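Local atomic coordinates of laccase (Uncultured bacterium, PDB entry 4F7K), a protein that probably oxidises phenolic and related substrates as a multicopper oxidase of the laccase type, passing the electrons on to dioxygen. Residues 23-26 against 31-34; 101-106 against 110-115; 207-212 against 217-222; 223-226 against 232-235. All blocks are in the same frame, centred on the assembly; numbering follows the deposited sequence.

Interaction 1: 23-26 against 31-34; sequences TPML and GTPG
Thr32, the residue that meets Met25 and Leu26, is reached through Gly31, an extended glycine in the loop after strand 23-28. With OG1 anti to the backbone N (chi1 180°), the threonine divides its two branches between different partners. Its methyl CG2 faces the methionine: Met25 CG lies 3.7 Å from Thr32 CG2, and Met25 SD is 3.9 Å from the same methyl. The two side chains cross at about a right angle, and the thioether bends at chi3 (-63°). The hydroxyl takes another course, and Thr32 OG1 is hydrogen-bonded to Gly114 O. Thr32 CB also stands 4.2 Å from Leu26 O, a loose van der Waals approach; no hydrogen bond joins the segments. Strand 23-28 is an outer strand of one sheet of the N-terminal cupredoxin-like sandwich, and 31-34 belongs to the connection that carries the chain to strand 37-40 in the facing sheet. After the threonine comes a cis peptide, which turns the chain at Pro33, whose ring rests on Tyr116. Gly34 then pairs its backbone with that of Tyr116, on strand 116-122, while its carbonyl oxygen is hydrogen-bonded to a glycerol molecule.

Interaction 2: 101-106 against 110-115; sequences YHSHNR and QVAKGL
Arg106 reaches across to the 110-115 segment and grips Lys113 O side-on with two nitrogens. Arg106 NE gives the shorter bond, 2.8 Å to Lys113 O, approaching from above the carbonyl plane, whereas Arg106 NH2 lies in that plane at 3.1 Å from Lys113 O with a more bent N-H...O angle of 136°. The side chain leaves with CG anti to the backbone N (chi1 -166°) and runs extended, passing Ala112 O with its CG at 3.5 Å. Its remaining nitrogen, NH1, is hydrogen-bonded to Val191 O. A leucine here would probably leave both Lys113 O and Val191 O without their guanidinium donors and free this loop to shift. The His-Ser-His run 102-104 matches the His-X-His motif that supplies copper ligands in multicopper oxidases, and its last two residues begin the type I turn from Ser103 to Arg106. Ser103 N bonds Leu115 O (3.1 Å, 158°), joining the end of strand 97-103 to the residue before strand 116-122. Ser103 O accepts from His102 ND1 at 2.9 Å and from Arg106 N, on opposite faces of its plane. His102 NE2 is hydrogen-bonded to His62 ND1. Ser103 OG donates to Asn105 OD1 at 2.8 Å, and the methyl Ala112 CB sits against this pair, 3.3 Å from Ser103 OG. Lys113 turns its amine away, to Asp139 O and over the ring of Trp140.

Interaction 3: 207-212 against 217-222; sequences KVVALD and VDPQEF
Lys207 runs alongside Glu221 across the beta hairpin of strands 204-211 and 214-220, in the second cupredoxin-like part of the protein. Lys207 CB lies 3.3 Å from Gln220 O and beside Pro219 CB, where the two side chains cross at about a right angle. Lys207 CG is 4.1 Å from Pro219 CB, then the bend at chi2 (-76°) turns the chain toward the glutamate. Lys207 CD comes 3.5 Å from Glu221 OE1, and CE passes 3.3 Å from Glu221 OE2. The tip, Lys207 NZ, closes a salt bridge of 2.8 Å to Glu221 OE1 on the syn side of the carboxylate. A methionine in its place would probably leave Glu221 without its countercharge and its side chain free to swing. In the backbone, Val208 and Gln220 form an antiparallel hydrogen-bonded pair, with Val208 N 2.7 Å from Gln220 O and Gln220 N 3.0 Å from Val208 O. Val208 CG2 packs on Phe222 CB, while Lys207 N lies near the edge of the phenylalanine ring. Farther along, Val209 and Ala210 both face Asp234 in a classic beta bulge. Two backbone bonds thus fix the strand pairing, and the ion pair adds a charged tie beside it, where Glu221 is exposed.

Interaction 4: 223-226 against 232-235; sequences SGLI and RADI
No ring or other flat group enters the contact of Leu225 with Ala233 and Ile235, which is aliphatic throughout. The flat groups of 232-235 lie apart from it: the Arg232 guanidinium forms a salt bridge with Asp374 and bonds Thr98 O, and the Asp234 carboxylate pairs with Arg185 and Thr98 OG1. What remains for 223-226 is the other side of the strand, where Ala233 and Ile235 project toward the loop. Leu225 straddles the two. With CG opposite the backbone N (chi1 -178°), its side chain reaches out from the loop, and the fork at CG sends one methyl to each partner. Leu225 CD1 lies 4.1 Å from Ala233 CB; Leu225 CD2 meets Ile235 CD1 at 4.0 Å, the leucine and isoleucine touching tip to tip. Leu188, on strand 183-190, touches both of these larger side chains, and the Ile235 side chain also packs against Val208 and Phe222. Leu225 is bonded through its backbone to Val199, on strand 197-202 in the sheet that also holds strand 226-227, whereas strand 232-239 runs within the six-stranded one, and the contact therefore bridges the two sheets of a cupredoxin-like sandwich. With no hydrogen bond between the segments and only methyl groups meeting, cohesion here rests on dispersion and the exclusion of water, while the charges of the strand are spent on its far side.

In the fold
From the N terminus the four contacts follow in series, each closing a short loop before the next opens; none nests within or crosses another. Interaction 1 closes the loop after strand 23-28, and interaction 2 the connection from strand 97-103 to strand 116-122. Their centres are 10 Å apart and they touch, with Leu26 packing on the 110-115 segment. Interaction 3 closes the hairpin between strands 204-211 and 214-220, and interaction 4 the loop through strand 226-227 back to strand 232-239. Both lie across the chain's centre from interaction 2, in the second cupredoxin-like part of the protein. Strands 204-211 and 232-239 are neighbours in one sheet, which joins the two contacts, their centres 7 Å apart.

Interaction 1: 23-26 against 31-34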
loop_
_atom_site.group_PDB
_atom_site.type_symbol
_atom_site.label_atom_id
_atom_site.label_comp_id
_atom_site.label_asym_id
_atom_site.label_seq_id
_atom_site.Cartn_x
_atom_site.Cartn_y
_atom_site.Cartn_z
ATOM N N THR A 23 -1.291 -14.196 -18.078
ATOM C CA THR A 23 -2.632 -14.000 -17.549
ATOM C C THR A 23 -3.205 -12.678 -18.082
ATOM O O THR A 23 -2.607 -11.630 -17.885
ATOM C CB THR A 23 -2.601 -13.943 -15.988
ATOM O OG1 THR A 23 -2.084 -15.181 -15.460
ATOM C CG2 THR A 23 -4.006 -13.691 -15.399
ATOM N N PRO A 24 -4.381 -12.726 -18.726
ATOM C CA PRO A 24 -5.056 -11.524 -19.212
ATOM C C PRO A 24 -5.719 -10.794 -18.078
ATOM O O PRO A 24 -6.284 -11.438 -17.200
ATOM C CB PRO A 24 -6.103 -12.072 -20.215
ATOM C CG PRO A 24 -6.242 -13.554 -19.876
ATOM C CD PRO A 24 -4.943 -13.973 -19.294
ATOM N N MET A 25 -5.542 -9.470 -18.021
ATOM C CA MET A 25 -6.219 -8.689 -17.005
ATOM C C MET A 25 -6.276 -7.211 -17.361
ATOM O O MET A 25 -5.950 -6.847 -18.489
ATOM C CB MET A 25 -5.571 -8.897 -15.632
ATOM C CG MET A 25 -4.075 -8.732 -15.551
ATOM S SD MET A 25 -3.569 -9.825 -14.160
ATOM C CE MET A 25 -4.397 -9.113 -12.757
ATOM N N LEU A 26 -6.680 -6.377 -16.401
ATOM C CA LEU A 26 -6.603 -4.902 -16.583
ATOM C C LEU A 26 -5.355 -4.389 -15.942
ATOM O O LEU A 26 -4.985 -4.848 -14.884
ATOM C CB LEU A 26 -7.876 -4.166 -16.077
ATOM C CG LEU A 26 -9.236 -4.676 -16.597
ATOM C CD1 LEU A 26 -10.380 -3.921 -15.918
ATOM C CD2 LEU A 26 -9.392 -4.618 -18.152
ATOM N N GLY A 31 0.966 -3.042 -18.888
ATOM C CA GLY A 31 1.399 -4.039 -17.861
ATOM C C GLY A 31 0.654 -3.955 -16.541
ATOM O O GLY A 31 -0.126 -3.027 -16.326
ATOM N N THR A 32 0.864 -4.952 -15.682
ATOM C CA THR A 32 0.494 -4.896 -14.276
ATOM C C THR A 32 1.580 -5.603 -13.436
ATOM O O THR A 32 2.031 -6.668 -13.793
ATOM C CB THR A 32 -0.906 -5.458 -13.951
ATOM O OG1 THR A 32 -1.125 -5.341 -12.533
ATOM C CG2 THR A 32 -1.047 -6.904 -14.328
ATOM N N PRO A 33 2.067 -4.972 -12.368
ATOM C CA PRO A 33 1.771 -3.643 -11.859
ATOM C C PRO A 33 1.915 -2.543 -12.895
ATOM O O PRO A 33 2.674 -2.679 -13.828
ATOM C CB PRO A 33 2.826 -3.443 -10.742
ATOM C CG PRO A 33 3.088 -4.853 -10.262
ATOM C CD PRO A 33 3.048 -5.684 -11.538
ATOM N N GLY A 34 1.204 -1.429 -12.705
ATOM C CA GLY A 34 1.472 -0.262 -13.552
ATOM C C GLY A 34 2.860 0.317 -13.275
ATOM O O GLY A 34 3.573 -0.124 -12.318
#

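Interaction 2: 101-106 against 110-115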
loop_
_atom_site.group_PDB
_atom_site.type_symbol
_atom_site.label_atom_id
_atom_site.label_comp_id
_atom_site.label_asym_id
_atom_site.label_seq_id
_atom_site.Cartn_x
_atom_site.Cartn_y
_atom_site.Cartn_z
ATOM N N TYR A 101 -0.961 3.547 -5.888
ATOM C CA TYR A 101 -2.172 4.045 -6.515
ATOM C C TYR A 101 -3.016 2.874 -7.035
ATOM O O TYR A 101 -2.487 1.829 -7.428
ATOM C CB TYR A 101 -1.768 5.026 -7.621
ATOM C CG TYR A 101 -0.977 4.401 -8.759
ATOM C CD1 TYR A 101 -1.644 3.813 -9.860
ATOM C CD2 TYR A 101 0.428 4.426 -8.779
ATOM C CE1 TYR A 101 -0.929 3.243 -10.936
ATOM C CE2 TYR A 101 1.150 3.867 -9.863
ATOM C CZ TYR A 101 0.438 3.272 -10.933
ATOM O OH TYR A 101 1.090 2.737 -12.024
ATOM N N HIS A 102 -4.337 2.996 -7.015
ATOM C CA HIS A 102 -5.126 1.887 -7.506
ATOM C C HIS A 102 -6.494 2.393 -7.947
ATOM O O HIS A 102 -6.929 3.454 -7.504
ATOM C CB HIS A 102 -5.211 0.754 -6.455
ATOM C CG HIS A 102 -5.717 1.221 -5.126
ATOM N ND1 HIS A 102 -7.042 1.528 -4.903
ATOM C CD2 HIS A 102 -5.070 1.497 -3.970
ATOM C CE1 HIS A 102 -7.199 1.937 -3.659
ATOM N NE2 HIS A 102 -6.020 1.923 -3.068
ATOM N N SER A 103 -7.172 1.667 -8.819
ATOM C CA SER A 103 -8.534 2.048 -9.132
ATOM C C SER A 103 -9.339 2.160 -7.826
ATOM O O SER A 103 -9.113 1.418 -6.863
ATOM C CB SER A 103 -9.196 1.090 -10.132
ATOM O OG SER A 103 -9.829 -0.006 -9.469
ATOM N N HIS A 104 -10.270 3.099 -7.812
ATOM C CA HIS A 104 -11.057 3.409 -6.608
ATOM C C HIS A 104 -11.885 2.230 -6.106
ATOM O O HIS A 104 -12.248 2.191 -4.929
ATOM C CB HIS A 104 -12.015 4.571 -6.897
ATOM C CG HIS A 104 -13.274 4.140 -7.579
ATOM N ND1 HIS A 104 -13.305 3.748 -8.913
ATOM C CD2 HIS A 104 -14.529 3.965 -7.100
ATOM C CE1 HIS A 104 -14.540 3.392 -9.230
ATOM N NE2 HIS A 104 -15.301 3.527 -8.151
ATOM N N ASN A 105 -12.226 1.299 -7.003
ATOM C CA ASN A 105 -13.084 0.182 -6.648
ATOM C C ASN A 105 -12.345 -1.161 -6.535
ATOM O O ASN A 105 -12.977 -2.225 -6.477
ATOM C CB ASN A 105 -14.250 0.068 -7.646
ATOM C CG ASN A 105 -13.791 -0.187 -9.060
ATOM O OD1 ASN A 105 -12.586 -0.288 -9.347
ATOM N ND2 ASN A 105 -14.750 -0.267 -9.966
ATOM N N ARG A 106 -11.020 -1.105 -6.461
ATOM C CA ARG A 106 -10.202 -2.320 -6.469
ATOM C C ARG A 106 -10.532 -3.379 -5.382
ATOM O O ARG A 106 -10.400 -4.622 -5.613
ATOM C CB ARG A 106 -8.710 -1.970 -6.474
ATOM C CG ARG A 106 -7.862 -3.180 -6.821
ATOM C CD ARG A 106 -6.386 -2.890 -7.047
ATOM N NE ARG A 106 -5.689 -4.177 -7.170
ATOM C CZ ARG A 106 -5.001 -4.719 -6.169
ATOM N NH1 ARG A 106 -4.873 -4.042 -5.024
ATOM N NH2 ARG A 106 -4.417 -5.914 -6.304
ATOM N N GLN A 110 -13.369 -7.533 -8.887
ATOM C CA GLN A 110 -12.402 -8.517 -9.334
ATOM C C GLN A 110 -11.719 -8.104 -10.646
ATOM O O GLN A 110 -10.537 -8.307 -10.759
ATOM C CB GLN A 110 -13.046 -9.924 -9.450
ATOM C CG GLN A 110 -12.099 -11.083 -9.957
ATOM C CD GLN A 110 -10.864 -11.317 -9.061
ATOM O OE1 GLN A 110 -10.965 -11.907 -7.972
ATOM N NE2 GLN A 110 -9.695 -10.865 -9.527
ATOM N N VAL A 111 -12.441 -7.519 -11.603
ATOM C CA VAL A 111 -11.810 -7.049 -12.859
ATOM C C VAL A 111 -10.684 -6.049 -12.645
ATOM O O VAL A 111 -9.757 -5.980 -13.460
ATOM C CB VAL A 111 -12.783 -6.326 -13.865
ATOM C CG1 VAL A 111 -13.397 -7.292 -14.822
ATOM C CG2 VAL A 111 -13.820 -5.393 -13.151
ATOM N N ALA A 112 -10.772 -5.267 -11.568
ATOM C CA ALA A 112 -9.759 -4.247 -11.270
ATOM C C ALA A 112 -8.494 -4.836 -10.606
ATOM O O ALA A 112 -7.586 -4.092 -10.146
ATOM C CB ALA A 112 -10.381 -3.155 -10.399
ATOM N N LYS A 113 -8.421 -6.165 -10.536
ATOM C CA LYS A 113 -7.298 -6.793 -9.813
ATOM C C LYS A 113 -5.913 -6.195 -10.195
ATOM O O LYS A 113 -5.081 -5.892 -9.326
ATOM C CB LYS A 113 -7.316 -8.297 -10.079
ATOM C CG LYS A 113 -6.120 -9.036 -9.556
ATOM C CD LYS A 113 -6.195 -9.257 -8.082
ATOM C CE LYS A 113 -5.638 -10.676 -7.798
ATOM N NZ LYS A 113 -5.269 -10.916 -6.362
ATOM N N GLY A 114 -5.684 -5.997 -11.488
ATOM C CA GLY A 114 -4.376 -5.558 -11.972
ATOM C C GLY A 114 -4.143 -4.062 -11.977
ATOM O O GLY A 114 -3.060 -3.590 -12.368
ATOM N N LEU A 115 -5.160 -3.310 -11.565
ATOM C CA LEU A 115 -5.175 -1.849 -11.755
ATOM C C LEU A 115 -4.543 -1.195 -10.534
ATOM O O LEU A 115 -5.217 -0.629 -9.708
ATOM C CB LEU A 115 -6.607 -1.316 -11.954
ATOM C CG LEU A 115 -7.288 -1.584 -13.311
ATOM C CD1 LEU A 115 -8.715 -1.114 -13.333
ATOM C CD2 LEU A 115 -6.510 -0.914 -14.440
#

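Interaction 3: 207-212 against 217-222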
loop_
_atom_site.group_PDB
_atom_site.type_symbol
_atom_site.label_atom_id
_atom_site.label_comp_id
_atom_site.label_asym_id
_atom_site.label_seq_id
_atom_site.Cartn_x
_atom_site.Cartn_y
_atom_site.Cartn_z
ATOM N N LYS A 207 16.907 -3.262 9.155
ATOM C CA LYS A 207 15.803 -2.755 9.970
ATOM C C LYS A 207 14.660 -2.135 9.189
ATOM O O LYS A 207 14.877 -1.477 8.167
ATOM C CB LYS A 207 16.313 -1.681 10.948
ATOM C CG LYS A 207 17.503 -2.059 11.807
ATOM C CD LYS A 207 17.146 -2.999 12.958
ATOM C CE LYS A 207 18.451 -3.485 13.656
ATOM N NZ LYS A 207 18.909 -4.810 13.078
ATOM N N VAL A 208 13.443 -2.321 9.707
ATOM C CA VAL A 208 12.296 -1.520 9.285
ATOM C C VAL A 208 12.569 -0.048 9.604
ATOM O O VAL A 208 12.761 0.288 10.744
ATOM C CB VAL A 208 10.979 -1.946 9.989
ATOM C CG1 VAL A 208 9.824 -1.092 9.504
ATOM C CG2 VAL A 208 10.658 -3.423 9.713
ATOM N N VAL A 209 12.551 0.812 8.593
ATOM C CA VAL A 209 12.772 2.240 8.780
ATOM C C VAL A 209 11.546 3.129 8.530
ATOM O O VAL A 209 11.563 4.305 8.912
ATOM C CB VAL A 209 13.965 2.748 7.942
ATOM C CG1 VAL A 209 15.243 2.037 8.379
ATOM C CG2 VAL A 209 13.678 2.532 6.412
ATOM N N ALA A 210 10.506 2.588 7.894
ATOM C CA ALA A 210 9.232 3.312 7.722
ATOM C C ALA A 210 8.020 2.383 7.649
ATOM O O ALA A 210 8.140 1.220 7.264
ATOM C CB ALA A 210 9.276 4.213 6.463
ATOM N N LEU A 211 6.859 2.901 8.038
ATOM C CA LEU A 211 5.595 2.198 7.790
ATOM C C LEU A 211 4.598 3.135 7.113
ATOM O O LEU A 211 4.447 4.303 7.526
ATOM C CB LEU A 211 5.002 1.603 9.068
ATOM C CG LEU A 211 5.925 0.709 9.911
ATOM C CD1 LEU A 211 5.410 0.583 11.346
ATOM C CD2 LEU A 211 6.104 -0.668 9.278
ATOM N N ASP A 212 3.924 2.617 6.077
ATOM C CA ASP A 212 2.928 3.402 5.348
ATOM C C ASP A 212 3.463 4.774 4.882
ATOM O O ASP A 212 2.780 5.799 4.954
ATOM C CB ASP A 212 1.653 3.538 6.166
ATOM C CG ASP A 212 0.952 2.187 6.394
ATOM O OD1 ASP A 212 1.429 1.158 5.876
ATOM O OD2 ASP A 212 -0.083 2.162 7.086
ATOM N N VAL A 217 10.996 6.823 14.253
ATOM C CA VAL A 217 12.117 7.414 14.980
ATOM C C VAL A 217 13.267 6.426 15.190
ATOM O O VAL A 217 14.416 6.723 14.836
ATOM C CB VAL A 217 11.661 8.115 16.285
ATOM C CG1 VAL A 217 12.863 8.496 17.169
ATOM C CG2 VAL A 217 10.848 9.365 15.943
ATOM N N ASP A 218 12.963 5.253 15.733
ATOM C CA ASP A 218 14.009 4.251 15.916
ATOM C C ASP A 218 13.749 3.028 15.067
ATOM O O ASP A 218 12.751 2.353 15.260
ATOM C CB ASP A 218 14.190 3.869 17.392
ATOM C CG ASP A 218 14.647 5.035 18.234
ATOM O OD1 ASP A 218 15.857 5.368 18.206
ATOM O OD2 ASP A 218 13.788 5.621 18.924
ATOM N N PRO A 219 14.657 2.746 14.118
ATOM C CA PRO A 219 14.519 1.602 13.215
ATOM C C PRO A 219 14.390 0.302 14.013
ATOM O O PRO A 219 14.970 0.175 15.084
ATOM C CB PRO A 219 15.813 1.642 12.401
ATOM C CG PRO A 219 16.267 3.078 12.483
ATOM C CD PRO A 219 15.915 3.481 13.877
ATOM N N GLN A 220 13.596 -0.635 13.508
ATOM C CA GLN A 220 13.211 -1.808 14.305
ATOM C C GLN A 220 13.558 -3.070 13.570
ATOM O O GLN A 220 13.614 -3.074 12.335
ATOM C CB GLN A 220 11.700 -1.790 14.598
ATOM C CG GLN A 220 11.209 -0.426 15.083
ATOM C CD GLN A 220 9.705 -0.320 15.273
ATOM O OE1 GLN A 220 8.902 -0.819 14.460
ATOM N NE2 GLN A 220 9.310 0.371 16.352
ATOM N N GLU A 221 13.777 -4.141 14.328
ATOM C CA GLU A 221 13.947 -5.478 13.755
ATOM C C GLU A 221 12.756 -5.780 12.848
ATOM O O GLU A 221 11.639 -5.303 13.085
ATOM C CB GLU A 221 14.077 -6.545 14.854
ATOM C CG GLU A 221 15.036 -6.197 16.011
ATOM C CD GLU A 221 16.418 -5.705 15.552
ATOM O OE1 GLU A 221 16.929 -6.175 14.501
ATOM O OE2 GLU A 221 17.001 -4.841 16.264
ATOM N N PHE A 222 12.998 -6.546 11.789
ATOM C CA PHE A 222 11.928 -6.825 10.831
ATOM C C PHE A 222 11.292 -8.197 11.099
ATOM O O PHE A 222 10.269 -8.537 10.526
ATOM C CB PHE A 222 12.375 -6.634 9.382
ATOM C CG PHE A 222 13.661 -7.330 9.023
ATOM C CD1 PHE A 222 13.762 -8.722 9.058
ATOM C CD2 PHE A 222 14.760 -6.590 8.602
ATOM C CE1 PHE A 222 14.943 -9.366 8.694
ATOM C CE2 PHE A 222 15.943 -7.217 8.228
ATOM C CZ PHE A 222 16.035 -8.613 8.280
#

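Interaction 4: 223-226 against 232-235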
loop_
_atom_site.group_PDB
_atom_site.type_symbol
_atom_site.label_atom_id
_atom_site.label_comp_id
_atom_site.label_asym_id
_atom_site.label_seq_id
_atom_site.Cartn_x
_atom_site.Cartn_y
_atom_site.Cartn_z
ATOM N N SER A 223 11.903 -8.962 11.994
ATOM C CA SER A 223 11.327 -10.205 12.484
ATOM C C SER A 223 9.889 -10.016 12.990
ATOM O O SER A 223 9.570 -9.013 13.630
ATOM C CB SER A 223 12.197 -10.767 13.605
ATOM O OG SER A 223 11.679 -12.005 14.039
ATOM N N GLY A 224 9.027 -10.990 12.690
ATOM C CA GLY A 224 7.605 -10.893 12.994
ATOM C C GLY A 224 6.810 -9.887 12.161
ATOM O O GLY A 224 5.641 -9.684 12.431
ATOM N N LEU A 225 7.421 -9.266 11.143
ATOM C CA LEU A 225 6.702 -8.285 10.293
ATOM C C LEU A 225 5.407 -8.839 9.698
ATOM O O LEU A 225 5.408 -9.914 9.089
ATOM C CB LEU A 225 7.573 -7.746 9.149
ATOM C CG LEU A 225 6.967 -6.674 8.221
ATOM C CD1 LEU A 225 6.729 -5.331 8.924
ATOM C CD2 LEU A 225 7.905 -6.478 7.019
ATOM N N ILE A 226 4.314 -8.097 9.880
ATOM C CA ILE A 226 3.053 -8.426 9.233
ATOM C C ILE A 226 2.532 -7.247 8.442
ATOM O O ILE A 226 2.519 -6.127 8.950
ATOM C CB ILE A 226 1.962 -8.813 10.259
ATOM C CG1 ILE A 226 2.368 -10.063 11.037
ATOM C CG2 ILE A 226 0.643 -9.040 9.546
ATOM C CD1 ILE A 226 1.754 -10.142 12.448
ATOM N N ARG A 232 2.378 -0.766 3.922
ATOM C CA ARG A 232 3.743 -0.741 3.417
ATOM C C ARG A 232 4.721 -0.796 4.575
ATOM O O ARG A 232 4.424 -0.294 5.695
ATOM C CB ARG A 232 3.985 0.559 2.646
ATOM C CG ARG A 232 3.514 0.537 1.232
ATOM C CD ARG A 232 2.123 1.126 1.067
ATOM N NE ARG A 232 2.123 2.542 1.379
ATOM C CZ ARG A 232 1.220 3.145 2.142
ATOM N NH1 ARG A 232 0.198 2.458 2.626
ATOM N NH2 ARG A 232 1.329 4.452 2.395
ATOM N N ALA A 233 5.894 -1.375 4.323
ATOM C CA ALA A 233 6.998 -1.204 5.241
ATOM C C ALA A 233 8.259 -0.999 4.422
ATOM O O ALA A 233 8.474 -1.719 3.461
ATOM C CB ALA A 233 7.151 -2.371 6.186
ATOM N N ASP A 234 9.064 -0.003 4.793
ATOM C CA ASP A 234 10.390 0.185 4.186
ATOM C C ASP A 234 11.471 -0.521 5.023
ATOM O O ASP A 234 11.515 -0.393 6.229
ATOM C CB ASP A 234 10.743 1.687 4.066
ATOM C CG ASP A 234 10.271 2.313 2.759
ATOM O OD1 ASP A 234 9.360 1.759 2.085
ATOM O OD2 ASP A 234 10.826 3.370 2.380
ATOM N N ILE A 235 12.356 -1.247 4.363
ATOM C CA ILE A 235 13.433 -1.937 5.034
ATOM C C ILE A 235 14.767 -1.527 4.421
ATOM O O ILE A 235 14.943 -1.534 3.203
ATOM C CB ILE A 235 13.248 -3.462 4.985
ATOM C CG1 ILE A 235 12.202 -3.876 6.034
ATOM C CG2 ILE A 235 14.572 -4.201 5.223
ATOM C CD1 ILE A 235 11.428 -5.068 5.710
#